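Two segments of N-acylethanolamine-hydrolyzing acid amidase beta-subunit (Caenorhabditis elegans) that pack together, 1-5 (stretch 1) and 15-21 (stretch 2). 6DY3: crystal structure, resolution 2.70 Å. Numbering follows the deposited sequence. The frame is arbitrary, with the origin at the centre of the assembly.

Stretch 1, residues 1-5: CTSIV
Stretch 2 15-21: HGRNLDY

Two neighbouring antiparallel β-strands, T2–V5 and H15–D20, pair through their backbones, and the free amino terminus of C1 is anchored at one end by a salt bridge to D20. The strand axes run at 176° and approach to 4.6 Å, and the two stretches bury 477 Å² between them. Backbone torsions are extended throughout, with phi from -151° to -103° and psi from 113° to 146° over the paired strands. The register sets T2 opposite N18, S3 opposite R17, I4 opposite G16 and V5 opposite H15, with CA–CA distances of 5.0, 4.4, 4.9 and 4.6 Å; the alternation of wide and narrow follows the alternation of hydrogen-bonded and non-hydrogen-bonded pairs.

In the first wide pair, T2 N donates to N18 O at 3.0 Å and N18 N to T2 O at 2.8 Å; in the second, I4 N donates to G16 O at 2.7 Å and G16 N to I4 O at 2.8 Å. The same carbonyls also receive CA-H...O contacts: R17 CA lies 3.3 Å from T2 O, S3 CA 3.5 Å from G16 O, H15 CA 3.4 Å from I4 O, and C1 CA 3.3 Å from N18 O.

T2, I4 and N18 send their side chains to one face, where T2 CB and N18 CB are 4.3 Å apart. T2 is m, N18 m with chi2 8°, and I4 m,t; opposite I4, G16 has no side chain. S3, V5, H15 and R17 occupy the other face. There V5 (t) places CG2 over a face of the H15 ring, 4.0 Å from its centroid and 12° off the normal, a CH-pi contact; H15 is t with chi2 159°. R17 (chi1 t, chi2 -93°, chi3 t, chi4 86°) lies along its own strand in the direction of N18, and NE donates to N18 O at 3.0 Å. Its guanidinium has S3 OG (S3 chi1 m) over one face and C1 SG at the edge, 3.3 Å from R17 NH2.

C1, with psi 133° and chi1 m, loses the most area here, 97 Å². Its SG also meets L19 CD1 at 4.0 Å, although L19 (chi1 t, chi2 91°) directs its CA-to-CB bond away. The CA-to-CB bond of D20 (chi1 m, chi2 149°) points toward the first stretch, and OD1 lies 3.1 Å from C1 N, where the contact is both hydrogen bond and salt bridge. A water extends this link, accepting from T2 OG1 at 2.4 Å, a notably short distance, and donating to D20 OD1, with its oxygen 2.7 Å from OD1.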

ATOM      1  N   CYS B   1      -5.160  -7.285   4.864  1.00 39.13           N
ATOM      2  CA  CYS B   1      -3.775  -6.941   4.590  1.00 40.19           C
ATOM      3  C   CYS B   1      -2.843  -7.626   5.572  1.00 38.87           C
ATOM      4  O   CYS B   1      -3.067  -7.589   6.778  1.00 43.61           O
ATOM      5  CB  CYS B   1      -3.576  -5.432   4.670  1.00 41.88           C
ATOM      6  SG  CYS B   1      -4.488  -4.549   3.416  1.00 47.43           S
ATOM      7  N   THR B   2      -1.780  -8.222   5.044  1.00 28.91           N
ATOM      8  CA  THR B   2      -0.740  -8.849   5.848  1.00 26.30           C
ATOM      9  C   THR B   2       0.605  -8.417   5.289  1.00 26.78           C
ATOM     10  O   THR B   2       0.913  -8.693   4.126  1.00 27.63           O
ATOM     11  CB  THR B   2      -0.865 -10.380   5.831  1.00 27.23           C
ATOM     12  OG1 THR B   2      -2.183 -10.762   6.239  1.00 27.82           O
ATOM     13  CG2 THR B   2       0.155 -11.028   6.766  1.00 27.29           C
ATOM     14  N   SER B   3       1.390  -7.728   6.105  1.00 26.60           N
ATOM     15  CA  SER B   3       2.732  -7.311   5.728  1.00 27.88           C
ATOM     16  C   SER B   3       3.730  -8.037   6.610  1.00 27.67           C
ATOM     17  O   SER B   3       3.591  -8.038   7.837  1.00 27.29           O
ATOM     18  CB  SER B   3       2.903  -5.798   5.866  1.00 28.15           C
ATOM     19  OG  SER B   3       2.154  -5.117   4.876  1.00 30.49           O
ATOM     20  N   ILE B   4       4.748  -8.620   5.986  1.00 29.58           N
ATOM     21  CA  ILE B   4       5.763  -9.395   6.683  1.00 31.28           C
ATOM     22  C   ILE B   4       7.129  -8.890   6.251  1.00 30.07           C
ATOM     23  O   ILE B   4       7.344  -8.586   5.074  1.00 30.48           O
ATOM     24  CB  ILE B   4       5.636 -10.907   6.397  1.00 31.26           C
ATOM     25  CG1 ILE B   4       4.215 -11.390   6.694  1.00 29.57           C
ATOM     26  CG2 ILE B   4       6.664 -11.693   7.220  1.00 30.56           C
ATOM     27  CD1 ILE B   4       3.963 -12.838   6.281  1.00 30.23           C
ATOM     28  N   VAL B   5       8.041  -8.781   7.215  1.00 30.93           N
ATOM     29  CA  VAL B   5       9.446  -8.495   6.961  1.00 34.61           C
ATOM     30  C   VAL B   5      10.276  -9.498   7.747  1.00 35.94           C
ATOM     31  O   VAL B   5      10.029  -9.710   8.939  1.00 36.26           O
ATOM     32  CB  VAL B   5       9.815  -7.053   7.350  1.00 36.25           C
ATOM     33  CG1 VAL B   5      11.337  -6.891   7.484  1.00 42.75           C
ATOM     34  CG2 VAL B   5       9.280  -6.099   6.307  1.00 37.76           C
ATOM     35  N   HIS B  15      10.569  -8.792   2.076  1.00 35.88           N
ATOM     36  CA  HIS B  15       9.346  -8.061   2.388  1.00 32.79           C
ATOM     37  C   HIS B  15       8.197  -8.721   1.637  1.00 33.67           C
ATOM     38  O   HIS B  15       8.149  -8.676   0.402  1.00 33.21           O
ATOM     39  CB  HIS B  15       9.477  -6.590   2.002  1.00 32.72           C
ATOM     40  CG  HIS B  15       8.344  -5.735   2.480  1.00 33.19           C
ATOM     41  ND1 HIS B  15       8.450  -4.368   2.614  1.00 33.50           N
ATOM     42  CD2 HIS B  15       7.086  -6.053   2.867  1.00 31.95           C
ATOM     43  CE1 HIS B  15       7.306  -3.880   3.057  1.00 30.97           C
ATOM     44  NE2 HIS B  15       6.462  -4.882   3.219  1.00 30.57           N
ATOM     45  N   GLY B  16       7.276  -9.327   2.380  1.00 35.32           N
ATOM     46  CA  GLY B  16       6.105  -9.966   1.809  1.00 35.33           C
ATOM     47  C   GLY B  16       4.856  -9.176   2.153  1.00 32.68           C
ATOM     48  O   GLY B  16       4.749  -8.607   3.240  1.00 31.92           O
ATOM     49  N   ARG B  17       3.898  -9.165   1.232  1.00 30.79           N
ATOM     50  CA  ARG B  17       2.716  -8.337   1.410  1.00 29.39           C
ATOM     51  C   ARG B  17       1.524  -8.966   0.705  1.00 29.19           C
ATOM     52  O   ARG B  17       1.578  -9.235  -0.497  1.00 29.92           O
ATOM     53  CB  ARG B  17       2.962  -6.922   0.870  1.00 32.62           C
ATOM     54  CG  ARG B  17       2.048  -5.869   1.481  1.00 33.92           C
ATOM     55  CD  ARG B  17       0.800  -5.647   0.661  1.00 32.89           C
ATOM     56  NE  ARG B  17      -0.283  -5.131   1.487  1.00 33.43           N
ATOM     57  CZ  ARG B  17      -0.490  -3.851   1.762  1.00 33.59           C
ATOM     58  NH1 ARG B  17       0.306  -2.921   1.267  1.00 34.34           N
ATOM     59  NH2 ARG B  17      -1.513  -3.507   2.531  1.00 36.18           N
ATOM     60  N   ASN B  18       0.446  -9.169   1.453  1.00 30.23           N
ATOM     61  CA  ASN B  18      -0.848  -9.534   0.898  1.00 28.81           C
ATOM     62  C   ASN B  18      -1.787  -8.350   1.050  1.00 27.64           C
ATOM     63  O   ASN B  18      -1.799  -7.696   2.094  1.00 26.91           O
ATOM     64  CB  ASN B  18      -1.437 -10.752   1.607  1.00 28.82           C
ATOM     65  CG  ASN B  18      -0.887 -12.063   1.086  1.00 30.27           C
ATOM     66  OD1 ASN B  18       0.051 -12.086   0.290  1.00 34.28           O
ATOM     67  ND2 ASN B  18      -1.467 -13.167   1.539  1.00 29.77           N
ATOM     68  N   LEU B  19      -2.549  -8.059   0.002  1.00 27.93           N
ATOM     69  CA  LEU B  19      -3.534  -6.982   0.023  1.00 30.11           C
ATOM     70  C   LEU B  19      -4.927  -7.601   0.048  1.00 32.47           C
ATOM     71  O   LEU B  19      -5.335  -8.261  -0.914  1.00 33.66           O
ATOM     72  CB  LEU B  19      -3.372  -6.065  -1.183  1.00 31.35           C
ATOM     73  CG  LEU B  19      -4.304  -4.854  -1.122  1.00 33.93           C
ATOM     74  CD1 LEU B  19      -3.593  -3.704  -0.434  1.00 36.44           C
ATOM     75  CD2 LEU B  19      -4.796  -4.463  -2.507  1.00 34.54           C
ATOM     76  N   ASP B  20      -5.651  -7.396   1.144  1.00 34.78           N
ATOM     77  CA  ASP B  20      -7.035  -7.838   1.261  1.00 35.69           C
ATOM     78  C   ASP B  20      -7.965  -6.644   1.082  1.00 35.30           C
ATOM     79  O   ASP B  20      -7.802  -5.609   1.737  1.00 35.66           O
ATOM     80  CB  ASP B  20      -7.282  -8.518   2.610  1.00 36.66           C
ATOM     81  CG  ASP B  20      -6.412  -9.767   2.813  1.00 37.93           C
ATOM     82  OD1 ASP B  20      -6.061 -10.071   3.973  1.00 38.61           O
ATOM     83  OD2 ASP B  20      -6.073 -10.445   1.819  1.00 39.89           O
ATOM     84  N   TYR B  21      -8.943  -6.798   0.198  1.00 38.20           N
ATOM     85  CA  TYR B  21      -9.810  -5.711  -0.228  1.00 38.12           C
ATOM     86  C   TYR B  21     -11.214  -6.266  -0.371  1.00 41.00           C
ATOM     87  O   TYR B  21     -11.405  -7.292  -1.029  1.00 47.97           O
ATOM     88  CB  TYR B  21      -9.320  -5.138  -1.559  1.00 41.32           C
ATOM     89  CG  TYR B  21      -9.690  -3.705  -1.848  1.00 39.74           C
ATOM     90  CD1 TYR B  21      -8.957  -2.654  -1.310  1.00 36.38           C
ATOM     91  CD2 TYR B  21     -10.748  -3.404  -2.700  1.00 41.85           C
ATOM     92  CE1 TYR B  21      -9.277  -1.345  -1.593  1.00 37.48           C
ATOM     93  CE2 TYR B  21     -11.080  -2.088  -2.992  1.00 42.43           C
ATOM     94  CZ  TYR B  21     -10.341  -1.066  -2.437  1.00 41.55           C
ATOM     95  OH  TYR B  21     -10.672   0.238  -2.733  1.00 44.14           O
TER
HETATM   96  O   HOH W   1      -3.730 -11.360   4.444  1.00 27.18           O